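Local structure of flavin reductase (Uncultured bacterium, 5CHO) at residues G47-T52 against N64-V69; P74-C79 against F147-W152; S99-A102 against H107-L110. The protein probably reduces flavin-adenine dinucleotide to supply reduced flavin to the halogenase component of a bacterial two-component tryptophan halogenase. One frame throughout, in Å; residues are numbered along the deposited sequence.

Contact 1 (G47-T52 against N64-V69); sequences GVTVVT and NSFTSV. With FAD (flavin-adenine dinucleotide), chain I.
N64 opens the 64-69 segment with its CB 3.5 Å from the carbonyl oxygen of G47, at the point where the first strand of a flavin reductase split barrel passes the loop that receives the flavin. The contact is small and has no hydrogen bond between the two segments; the backbone N-H groups of N64 and S65 serve the cofactor instead. The backbone N of N64 donates to FAD N5, the position that takes up hydride in flavin reduction, over 3.0 Å with an N-H...N angle of 147°. Its CB also lies beside FAD C6, 3.7 Å away, and so fits between the 47-52 backbone and the isoalloxazine. A glycine here would probably open a gap between the G47 carbonyl and the flavin and let the loop shift, weakening the hold of the backbone N-H on N5. At S65 the main-chain N makes a weak bond to FAD O4, and OG stands 2.7 Å from the same O4 while also accepting from the backbone N of C79. F66 carries the apolar half of the contact. Its CG is anti to its backbone N (chi1 174°), which leads the ring away from T49 while CB stays close: T49 CG2 meets F66 CB at 3.7 Å and reaches the ring obliquely at CG, the two side chains crossing at about a right angle. T49 OG1 is engaged elsewhere, with A63 O. The F66 ring meets that of F147 and, edge-to-face, that of F44 of the second subunit, which also packs on T49; T67 reaches the same interface, its OG1 hydrogen-bonded to OG1 of T67 of the second subunit.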
loop_
_atom_site.group_PDB
_atom_site.type_symbol
_atom_site.label_atom_id
_atom_site.label_comp_id
_atom_site.label_asym_id
_atom_site.label_seq_id
_atom_site.Cartn_x
_atom_site.Cartn_y
_atom_site.Cartn_z
ATOM N N GLY A 47 -7.198 0.035 -1.892
ATOM C CA GLY A 47 -7.874 -0.215 -3.148
ATOM C C GLY A 47 -7.543 -1.636 -3.570
ATOM O O GLY A 47 -6.972 -2.401 -2.792
ATOM N N VAL A 48 -7.892 -2.001 -4.796
ATOM C CA VAL A 48 -7.588 -3.340 -5.290
ATOM C C VAL A 48 -7.147 -3.276 -6.740
ATOM O O VAL A 48 -7.757 -2.571 -7.544
ATOM C CB VAL A 48 -8.794 -4.286 -5.190
ATOM C CG1 VAL A 48 -8.361 -5.712 -5.499
ATOM C CG2 VAL A 48 -9.417 -4.217 -3.809
ATOM N N THR A 49 -6.076 -3.997 -7.065
ATOM C CA THR A 49 -5.596 -4.085 -8.446
ATOM C C THR A 49 -5.579 -5.505 -8.988
ATOM O O THR A 49 -5.708 -6.478 -8.245
ATOM C CB THR A 49 -4.162 -3.542 -8.602
ATOM O OG1 THR A 49 -3.232 -4.526 -8.140
ATOM C CG2 THR A 49 -3.960 -2.260 -7.820
ATOM N N VAL A 50 -5.426 -5.600 -10.304
ATOM C CA VAL A 50 -5.045 -6.846 -10.949
ATOM C C VAL A 50 -3.701 -6.657 -11.638
ATOM O O VAL A 50 -3.555 -5.819 -12.527
ATOM C CB VAL A 50 -6.094 -7.314 -11.968
ATOM C CG1 VAL A 50 -5.559 -8.483 -12.777
ATOM C CG2 VAL A 50 -7.368 -7.712 -11.252
ATOM N N VAL A 51 -2.722 -7.440 -11.199
ATOM C CA VAL A 51 -1.390 -7.451 -11.783
ATOM C C VAL A 51 -1.323 -8.504 -12.882
ATOM O O VAL A 51 -1.750 -9.638 -12.673
ATOM C CB VAL A 51 -0.329 -7.735 -10.706
ATOM C CG1 VAL A 51 1.052 -7.858 -11.317
ATOM C CG2 VAL A 51 -0.367 -6.651 -9.637
ATOM N N THR A 52 -0.809 -8.129 -14.054
ATOM C CA THR A 52 -0.813 -9.021 -15.215
ATOM C C THR A 52 0.523 -9.040 -15.957
ATOM O O THR A 52 1.292 -8.082 -15.889
ATOM C CB THR A 52 -1.902 -8.612 -16.225
ATOM O OG1 THR A 52 -1.553 -7.361 -16.830
ATOM C CG2 THR A 52 -3.250 -8.481 -15.540
ATOM N N ASN A 64 -3.457 -6.179 -3.662
ATOM C CA ASN A 64 -3.749 -4.923 -2.976
ATOM C C ASN A 64 -2.493 -4.342 -2.322
ATOM O O ASN A 64 -2.556 -3.328 -1.625
ATOM C CB ASN A 64 -4.863 -5.120 -1.935
ATOM C CG ASN A 64 -4.374 -5.775 -0.651
ATOM O OD1 ASN A 64 -3.377 -6.499 -0.640
ATOM N ND2 ASN A 64 -5.098 -5.540 0.441
ATOM N N SER A 65 -1.355 -4.991 -2.557
ATOM C CA SER A 65 -0.081 -4.525 -2.018
ATOM C C SER A 65 0.544 -3.461 -2.919
ATOM O O SER A 65 1.685 -3.048 -2.707
ATOM C CB SER A 65 0.892 -5.692 -1.851
ATOM O OG SER A 65 1.194 -6.279 -3.105
ATOM N N PHE A 66 -0.207 -3.029 -3.926
ATOM C CA PHE A 66 0.266 -2.014 -4.855
ATOM C C PHE A 66 0.490 -0.692 -4.129
ATOM O O PHE A 66 -0.355 -0.252 -3.351
ATOM C CB PHE A 66 -0.730 -1.833 -5.999
ATOM C CG PHE A 66 -0.381 -0.708 -6.937
ATOM C CD1 PHE A 66 0.500 -0.902 -7.983
ATOM C CD2 PHE A 66 -0.941 0.545 -6.766
ATOM C CE1 PHE A 66 0.812 0.135 -8.843
ATOM C CE2 PHE A 66 -0.633 1.584 -7.620
ATOM C CZ PHE A 66 0.245 1.381 -8.659
ATOM N N THR A 67 1.636 -0.069 -4.388
ATOM C CA THR A 67 2.040 1.152 -3.694
ATOM C C THR A 67 2.886 2.050 -4.593
ATOM O O THR A 67 3.854 1.601 -5.202
ATOM C CB THR A 67 2.822 0.825 -2.403
ATOM O OG1 THR A 67 2.018 -0.011 -1.558
ATOM C CG2 THR A 67 3.183 2.096 -1.646
ATOM N N SER A 68 2.507 3.321 -4.668
ATOM C CA SER A 68 3.301 4.316 -5.381
ATOM C C SER A 68 4.566 4.620 -4.587
ATOM O O SER A 68 4.495 4.895 -3.390
ATOM C CB SER A 68 2.496 5.594 -5.600
ATOM O OG SER A 68 1.894 6.031 -4.393
ATOM N N VAL A 69 5.718 4.580 -5.254
ATOM C CA VAL A 69 7.001 4.611 -4.551
ATOM C C VAL A 69 7.821 5.871 -4.826
ATOM O O VAL A 69 8.354 6.481 -3.900
ATOM C CB VAL A 69 7.871 3.400 -4.926
ATOM C CG1 VAL A 69 9.246 3.531 -4.297
ATOM C CG2 VAL A 69 7.217 2.111 -4.470
HETATM P PA FAD I . -1.100 -19.103 -7.292
HETATM O O1A FAD I . -0.429 -20.066 -8.229
HETATM O O2A FAD I . -2.563 -19.104 -7.503
HETATM O O5B FAD I . -0.804 -19.530 -5.759
HETATM C C5B FAD I . -1.443 -18.786 -4.714
HETATM C C4B FAD I . -1.308 -19.547 -3.344
HETATM O O4B FAD I . -2.043 -20.604 -3.367
HETATM C C3B FAD I . 0.128 -20.019 -3.149
HETATM O O3B FAD I . 0.529 -19.857 -1.831
HETATM C C2B FAD I . 0.115 -21.499 -3.524
HETATM O O2B FAD I . 1.032 -22.292 -2.593
HETATM C C1B FAD I . -1.094 -21.898 -3.346
HETATM N N9A FAD I . -1.473 -22.770 -4.397
HETATM C C8A FAD I . -2.199 -22.464 -5.500
HETATM N N7A FAD I . -2.324 -23.592 -6.243
HETATM C C5A FAD I . -1.672 -24.592 -5.598
HETATM C C6A FAD I . -1.477 -25.930 -5.905
HETATM N N6A FAD I . -1.896 -26.782 -7.008
HETATM N N1A FAD I . -0.772 -26.721 -5.063
HETATM C C2A FAD I . -0.243 -26.205 -3.908
HETATM N N3A FAD I . -0.426 -24.881 -3.605
HETATM C C4A FAD I . -1.144 -24.080 -4.453
HETATM N N1 FAD I . -1.415 -12.161 -3.220
HETATM C C2 FAD I . -0.044 -11.651 -3.239
HETATM O O2 FAD I . 0.903 -12.424 -3.422
HETATM N N3 FAD I . 0.209 -10.230 -3.031
HETATM C C4 FAD I . -0.888 -9.343 -2.814
HETATM O O4 FAD I . -0.683 -8.223 -2.654
HETATM C C4X FAD I . -2.287 -9.878 -2.796
HETATM N N5 FAD I . -3.402 -9.009 -2.577
HETATM C C5X FAD I . -4.786 -9.542 -2.572
HETATM C C6 FAD I . -5.898 -8.674 -2.356
HETATM C C7 FAD I . -7.202 -9.188 -2.346
HETATM C C7M FAD I . -8.152 -7.978 -2.090
HETATM C C8 FAD I . -7.398 -10.555 -2.555
HETATM C C8M FAD I . -8.898 -11.000 -2.522
HETATM C C9 FAD I . -6.303 -11.402 -2.767
HETATM C C9A FAD I . -4.993 -10.903 -2.773
HETATM N N10 FAD I . -3.863 -11.802 -2.996
HETATM C C10 FAD I . -2.513 -11.275 -3.003
HETATM C "C1'" FAD I . -4.064 -13.266 -3.210
HETATM C "C2'" FAD I . -3.797 -13.634 -4.683
HETATM O "O2'" FAD I . -4.615 -12.859 -5.504
HETATM C "C3'" FAD I . -4.108 -15.101 -4.864
HETATM O "O3'" FAD I . -3.222 -15.856 -4.095
HETATM C "C4'" FAD I . -3.973 -15.505 -6.335
HETATM O "O4'" FAD I . -4.521 -16.748 -6.513
HETATM C "C5'" FAD I . -2.483 -15.550 -6.733
HETATM O "O5'" FAD I . -2.365 -15.935 -8.098
HETATM P P FAD I . -0.998 -16.636 -8.606
HETATM O O1P FAD I . -1.274 -17.396 -9.878
HETATM O O2P FAD I . 0.084 -15.574 -8.837
HETATM O O3P FAD I . -0.521 -17.637 -7.494
#

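Contact 2 (P74-C79 against F147-W152); sequences PLILVC and FECALW. With FAD (flavin-adenine dinucleotide), chain I.
The closest CA pair across the two segments is I76 and C149, 8.2 Å apart, and no hydrogen bond joins the strands. They pass across each other, and what bridges the gap between them is side chain alone. Each pairs separately with strand 160-172, to which I76 is bonded through the backbone of G165. In the split barrel of the flavin reductase family the curling of the sheet brings the two strands face to face, I76 and C149 pointing toward each other. I76 CG1 meets C149 SG at 3.8 Å, and CD1 follows at 3.9 Å from the same sulfur, so two atoms of one branch lie against SG. The branch is put there by a chi1 of 61°, with CG1 between the backbone N and the carbonyl carbon, and by an unusual chi2 of 93°. F96 packs against both residues from strand 95-100. Nearer the surface L75 reaches W152 with both methyls: CD1 makes a CH-pi contact over the face of the indole, 4.2 Å from the centroid of the six-membered ring and only 4° off its normal, while CD2 lies over the same ring system near CG. D156 of the second subunit packs on W152. At the other end of segment 74-79 the carbonyl oxygen of C79 accepts a nearly straight hydrogen bond from FAD N3, 2.6 Å away.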
loop_
_atom_site.group_PDB
_atom_site.type_symbol
_atom_site.label_atom_id
_atom_site.label_comp_id
_atom_site.label_asym_id
_atom_site.label_seq_id
_atom_site.Cartn_x
_atom_site.Cartn_y
_atom_site.Cartn_z
ATOM N N PRO A 74 9.931 7.415 -12.056
ATOM C CA PRO A 74 8.580 6.934 -11.751
ATOM C C PRO A 74 8.564 5.438 -11.424
ATOM O O PRO A 74 8.739 4.612 -12.322
ATOM C CB PRO A 74 7.809 7.228 -13.038
ATOM C CG PRO A 74 8.837 7.156 -14.105
ATOM C CD PRO A 74 10.111 7.669 -13.495
ATOM N N LEU A 75 8.358 5.109 -10.152
ATOM C CA LEU A 75 8.398 3.731 -9.679
ATOM C C LEU A 75 7.142 3.358 -8.894
ATOM O O LEU A 75 6.535 4.204 -8.238
ATOM C CB LEU A 75 9.623 3.507 -8.793
ATOM C CG LEU A 75 11.049 3.674 -9.327
ATOM C CD1 LEU A 75 12.079 3.380 -8.259
ATOM C CD2 LEU A 75 11.280 2.805 -10.552
ATOM N N ILE A 76 6.754 2.088 -8.980
ATOM C CA ILE A 76 5.729 1.524 -8.103
ATOM C C ILE A 76 6.223 0.187 -7.569
ATOM O O ILE A 76 7.244 -0.322 -8.031
ATOM C CB ILE A 76 4.373 1.338 -8.822
ATOM C CG1 ILE A 76 4.494 0.384 -10.017
ATOM C CG2 ILE A 76 3.837 2.680 -9.287
ATOM C CD1 ILE A 76 4.172 -1.066 -9.698
ATOM N N LEU A 77 5.522 -0.375 -6.588
ATOM C CA LEU A 77 5.845 -1.722 -6.136
ATOM C C LEU A 77 4.601 -2.553 -5.868
ATOM O O LEU A 77 3.517 -2.025 -5.629
ATOM C CB LEU A 77 6.731 -1.674 -4.883
ATOM C CG LEU A 77 6.217 -1.200 -3.523
ATOM C CD1 LEU A 77 5.284 -2.212 -2.853
ATOM C CD2 LEU A 77 7.415 -0.913 -2.634
ATOM N N VAL A 78 4.786 -3.868 -5.919
ATOM C CA VAL A 78 3.784 -4.832 -5.491
ATOM C C VAL A 78 4.495 -5.938 -4.734
ATOM O O VAL A 78 5.653 -6.237 -5.023
ATOM C CB VAL A 78 3.010 -5.447 -6.676
ATOM C CG1 VAL A 78 2.169 -4.392 -7.388
ATOM C CG2 VAL A 78 3.972 -6.118 -7.656
ATOM N N CYS A 79 3.813 -6.537 -3.762
ATOM C CA CYS A 79 4.379 -7.659 -3.022
ATOM C C CYS A 79 3.697 -8.949 -3.447
ATOM O O CYS A 79 2.477 -9.077 -3.348
ATOM C CB CYS A 79 4.232 -7.451 -1.517
ATOM S SG CYS A 79 4.950 -5.905 -0.929
ATOM N N PHE A 147 -1.512 0.985 -15.523
ATOM C CA PHE A 147 -0.065 1.177 -15.509
ATOM C C PHE A 147 0.602 0.051 -16.285
ATOM O O PHE A 147 0.158 -1.094 -16.221
ATOM C CB PHE A 147 0.515 1.189 -14.089
ATOM C CG PHE A 147 -0.087 2.217 -13.174
ATOM C CD1 PHE A 147 0.476 3.482 -13.047
ATOM C CD2 PHE A 147 -1.219 1.915 -12.434
ATOM C CE1 PHE A 147 -0.082 4.422 -12.196
ATOM C CE2 PHE A 147 -1.775 2.846 -11.580
ATOM C CZ PHE A 147 -1.209 4.103 -11.464
ATOM N N GLU A 148 1.661 0.379 -17.019
ATOM C CA GLU A 148 2.582 -0.634 -17.529
ATOM C C GLU A 148 3.941 -0.390 -16.906
ATOM O O GLU A 148 4.370 0.756 -16.766
ATOM C CB GLU A 148 2.694 -0.607 -19.055
ATOM C CG GLU A 148 1.417 -0.943 -19.794
ATOM C CD GLU A 148 1.619 -0.953 -21.297
ATOM O OE1 GLU A 148 1.971 -2.021 -21.841
ATOM O OE2 GLU A 148 1.439 0.106 -21.934
ATOM N N CYS A 149 4.618 -1.471 -16.542
ATOM C CA CYS A 149 5.865 -1.369 -15.806
ATOM C C CYS A 149 6.910 -2.336 -16.324
ATOM O O CYS A 149 6.585 -3.415 -16.818
ATOM C CB CYS A 149 5.618 -1.643 -14.322
ATOM S SG CYS A 149 4.236 -0.727 -13.604
ATOM N N ALA A 150 8.167 -1.931 -16.206
ATOM C CA ALA A 150 9.293 -2.823 -16.415
ATOM C C ALA A 150 9.879 -3.160 -15.059
ATOM O O ALA A 150 10.036 -2.277 -14.218
ATOM C CB ALA A 150 10.330 -2.182 -17.301
ATOM N N LEU A 151 10.211 -4.427 -14.846
ATOM C CA LEU A 151 10.748 -4.841 -13.565
ATOM C C LEU A 151 12.123 -4.213 -13.349
ATOM O O LEU A 151 13.058 -4.430 -14.120
ATOM C CB LEU A 151 10.811 -6.368 -13.483
ATOM C CG LEU A 151 11.392 -6.961 -12.197
ATOM C CD1 LEU A 151 10.628 -6.463 -10.980
ATOM C CD2 LEU A 151 11.366 -8.480 -12.261
ATOM N N TRP A 152 12.221 -3.438 -12.275
ATOM C CA TRP A 152 13.418 -2.687 -11.919
ATOM C C TRP A 152 14.230 -3.578 -11.000
ATOM O O TRP A 152 15.376 -3.922 -11.296
ATOM C CB TRP A 152 13.015 -1.369 -11.240
ATOM C CG TRP A 152 14.077 -0.308 -11.017
ATOM C CD1 TRP A 152 14.656 0.494 -11.963
ATOM C CD2 TRP A 152 14.614 0.118 -9.753
ATOM N NE1 TRP A 152 15.536 1.369 -11.369
ATOM C CE2 TRP A 152 15.531 1.158 -10.015
ATOM C CE3 TRP A 152 14.417 -0.289 -8.428
ATOM C CZ2 TRP A 152 16.253 1.792 -9.001
ATOM C CZ3 TRP A 152 15.135 0.342 -7.422
ATOM C CH2 TRP A 152 16.042 1.371 -7.716
HETATM P PA FAD I . -1.100 -19.103 -7.292
HETATM O O1A FAD I . -0.429 -20.066 -8.229
HETATM O O2A FAD I . -2.563 -19.104 -7.503
HETATM O O5B FAD I . -0.804 -19.530 -5.759
HETATM C C5B FAD I . -1.443 -18.786 -4.714
HETATM C C4B FAD I . -1.308 -19.547 -3.344
HETATM O O4B FAD I . -2.043 -20.604 -3.367
HETATM C C3B FAD I . 0.128 -20.019 -3.149
HETATM O O3B FAD I . 0.529 -19.857 -1.831
HETATM C C2B FAD I . 0.115 -21.499 -3.524
HETATM O O2B FAD I . 1.032 -22.292 -2.593
HETATM C C1B FAD I . -1.094 -21.898 -3.346
HETATM N N9A FAD I . -1.473 -22.770 -4.397
HETATM C C8A FAD I . -2.199 -22.464 -5.500
HETATM N N7A FAD I . -2.324 -23.592 -6.243
HETATM C C5A FAD I . -1.672 -24.592 -5.598
HETATM C C6A FAD I . -1.477 -25.930 -5.905
HETATM N N6A FAD I . -1.896 -26.782 -7.008
HETATM N N1A FAD I . -0.772 -26.721 -5.063
HETATM C C2A FAD I . -0.243 -26.205 -3.908
HETATM N N3A FAD I . -0.426 -24.881 -3.605
HETATM C C4A FAD I . -1.144 -24.080 -4.453
HETATM N N1 FAD I . -1.415 -12.161 -3.220
HETATM C C2 FAD I . -0.044 -11.651 -3.239
HETATM O O2 FAD I . 0.903 -12.424 -3.422
HETATM N N3 FAD I . 0.209 -10.230 -3.031
HETATM C C4 FAD I . -0.888 -9.343 -2.814
HETATM O O4 FAD I . -0.683 -8.223 -2.654
HETATM C C4X FAD I . -2.287 -9.878 -2.796
HETATM N N5 FAD I . -3.402 -9.009 -2.577
HETATM C C5X FAD I . -4.786 -9.542 -2.572
HETATM C C6 FAD I . -5.898 -8.674 -2.356
HETATM C C7 FAD I . -7.202 -9.188 -2.346
HETATM C C7M FAD I . -8.152 -7.978 -2.090
HETATM C C8 FAD I . -7.398 -10.555 -2.555
HETATM C C8M FAD I . -8.898 -11.000 -2.522
HETATM C C9 FAD I . -6.303 -11.402 -2.767
HETATM C C9A FAD I . -4.993 -10.903 -2.773
HETATM N N10 FAD I . -3.863 -11.802 -2.996
HETATM C C10 FAD I . -2.513 -11.275 -3.003
HETATM C "C1'" FAD I . -4.064 -13.266 -3.210
HETATM C "C2'" FAD I . -3.797 -13.634 -4.683
HETATM O "O2'" FAD I . -4.615 -12.859 -5.504
HETATM C "C3'" FAD I . -4.108 -15.101 -4.864
HETATM O "O3'" FAD I . -3.222 -15.856 -4.095
HETATM C "C4'" FAD I . -3.973 -15.505 -6.335
HETATM O "O4'" FAD I . -4.521 -16.748 -6.513
HETATM C "C5'" FAD I . -2.483 -15.550 -6.733
HETATM O "O5'" FAD I . -2.365 -15.935 -8.098
HETATM P P FAD I . -0.998 -16.636 -8.606
HETATM O O1P FAD I . -1.274 -17.396 -9.878
HETATM O O2P FAD I . 0.084 -15.574 -8.837
HETATM O O3P FAD I . -0.521 -17.637 -7.494
#

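Contact 3 (S99-A102 against H107-L110); sequences SVLA and HVAL
L101 meets V108 and A109 without any aromatic face between them; the single ring in the two segments, the imidazole of H107, has one face taken up within its own helix. There V108 CG2 sits 3.8 Å above the imidazole plane, displaced toward the rim, so V108 turns one methyl to H107 and the other, CG1, to L101. The contact proper is a leucine end set against a helix side. L101 points at the helix with CG anti to its carbonyl carbon (chi1 -64°) and extends straight on to CD1, which touches A109 CB at 3.8 Å and also lies 4.0 Å from A109 N. Here the methyl rests against helix backbone as well as against the alanine side chain, a close approach that the small residue permits. The second branch is looser: L101 CD2 stands 4.4 Å from V108 CG1. The leucine therefore spreads its two methyls over consecutive residues of the helix, one to each.

This is a strand-end-to-helix packing of the split barrel, where strand 95-100 runs out into a short connection and helix 106-111 folds back over the strand end, with F186 of strand 185-189 touching A109 and L110. No hydrogen bond joins the segments; instead the connection is tied at its start, with A102 N bonded to OE1 of Q105, and L101 is fixed by backbone bonds to V48 and L179. V48 and V50 of strand 46-53 pack under the same leucine and also reach A109 and V108, respectively. On the cofactor side, the A109 side chain is about 6 Å from the bound FAD, and the A109 carbonyl oxygen is hydrogen-bonded to T62 OG1, while T62 O is itself hydrogen-bonded to FAD.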
loop_
_atom_site.group_PDB
_atom_site.type_symbol
_atom_site.label_atom_id
_atom_site.label_comp_id
_atom_site.label_asym_id
_atom_site.label_seq_id
_atom_site.Cartn_x
_atom_site.Cartn_y
_atom_site.Cartn_z
ATOM N N SER A 99 -3.931 -2.808 -13.097
ATOM C CA SER A 99 -5.217 -2.141 -13.289
ATOM C C SER A 99 -5.871 -1.896 -11.942
ATOM O O SER A 99 -6.073 -2.828 -11.171
ATOM C CB SER A 99 -6.149 -2.974 -14.176
ATOM O OG SER A 99 -5.498 -3.410 -15.354
ATOM N N VAL A 100 -6.219 -0.643 -11.673
ATOM C CA VAL A 100 -6.847 -0.276 -10.415
ATOM C C VAL A 100 -8.351 -0.450 -10.576
ATOM O O VAL A 100 -8.962 0.131 -11.473
ATOM C CB VAL A 100 -6.488 1.168 -10.023
ATOM C CG1 VAL A 100 -7.232 1.595 -8.766
ATOM C CG2 VAL A 100 -4.987 1.290 -9.823
ATOM N N LEU A 101 -8.952 -1.243 -9.697
ATOM C CA LEU A 101 -10.310 -1.718 -9.934
ATOM C C LEU A 101 -11.396 -0.802 -9.398
ATOM O O LEU A 101 -11.316 -0.296 -8.279
ATOM C CB LEU A 101 -10.485 -3.110 -9.326
ATOM C CG LEU A 101 -9.616 -4.207 -9.947
ATOM C CD1 LEU A 101 -9.884 -5.533 -9.261
ATOM C CD2 LEU A 101 -9.847 -4.315 -11.455
ATOM N N ALA A 102 -12.418 -0.606 -10.227
ATOM C CA ALA A 102 -13.633 0.096 -9.830
ATOM C C ALA A 102 -14.503 -0.800 -8.958
ATOM O O ALA A 102 -14.295 -2.011 -8.894
ATOM C CB ALA A 102 -14.400 0.555 -11.053
ATOM N N HIS A 107 -16.058 -8.704 -8.895
ATOM C CA HIS A 107 -16.050 -10.064 -9.408
ATOM C C HIS A 107 -14.704 -10.362 -10.069
ATOM O O HIS A 107 -14.230 -11.495 -10.036
ATOM C CB HIS A 107 -17.211 -10.290 -10.388
ATOM C CG HIS A 107 -17.162 -9.436 -11.615
ATOM N ND1 HIS A 107 -17.438 -8.085 -11.600
ATOM C CD2 HIS A 107 -16.902 -9.749 -12.906
ATOM C CE1 HIS A 107 -17.328 -7.600 -12.823
ATOM N NE2 HIS A 107 -17.004 -8.592 -13.637
ATOM N N VAL A 108 -14.092 -9.342 -10.663
ATOM C CA VAL A 108 -12.741 -9.484 -11.207
ATOM C C VAL A 108 -11.717 -9.744 -10.101
ATOM O O VAL A 108 -10.839 -10.596 -10.249
ATOM C CB VAL A 108 -12.294 -8.238 -12.000
ATOM C CG1 VAL A 108 -10.910 -8.463 -12.599
ATOM C CG2 VAL A 108 -13.303 -7.892 -13.087
ATOM N N ALA A 109 -11.825 -9.000 -9.003
ATOM C CA ALA A 109 -10.910 -9.164 -7.879
ATOM C C ALA A 109 -11.018 -10.574 -7.327
ATOM O O ALA A 109 -10.007 -11.217 -7.042
ATOM C CB ALA A 109 -11.201 -8.142 -6.785
ATOM N N LEU A 110 -12.248 -11.049 -7.171
ATOM C CA LEU A 110 -12.480 -12.384 -6.628
ATOM C C LEU A 110 -11.919 -13.459 -7.544
ATOM O O LEU A 110 -11.191 -14.339 -7.091
ATOM C CB LEU A 110 -13.972 -12.631 -6.407
ATOM C CG LEU A 110 -14.570 -11.909 -5.200
ATOM C CD1 LEU A 110 -16.095 -12.014 -5.189
ATOM C CD2 LEU A 110 -13.960 -12.432 -3.909
#

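How the contacts relate
From the N terminus, contact 1 closes first, bringing the chain back to strand 46-53 after the 11 residues that include strand 59-63. Contact 2 opens only afterwards, at strand 74-81, and closes 67 residues later at strand 145-157; contact 3 is nested inside that long loop and itself closes a connection of four residues. Contacts 1 and 2 join through antiparallel strands 67-71 and 74-81, where L77 N is 2.9 Å from T67 O, and both touch FAD and the second subunit. Strand 95-100 ties contact 3 to contact 1 where S99 O lies 3.0 Å from V50 N, and to contact 2 where V100 packs on F147.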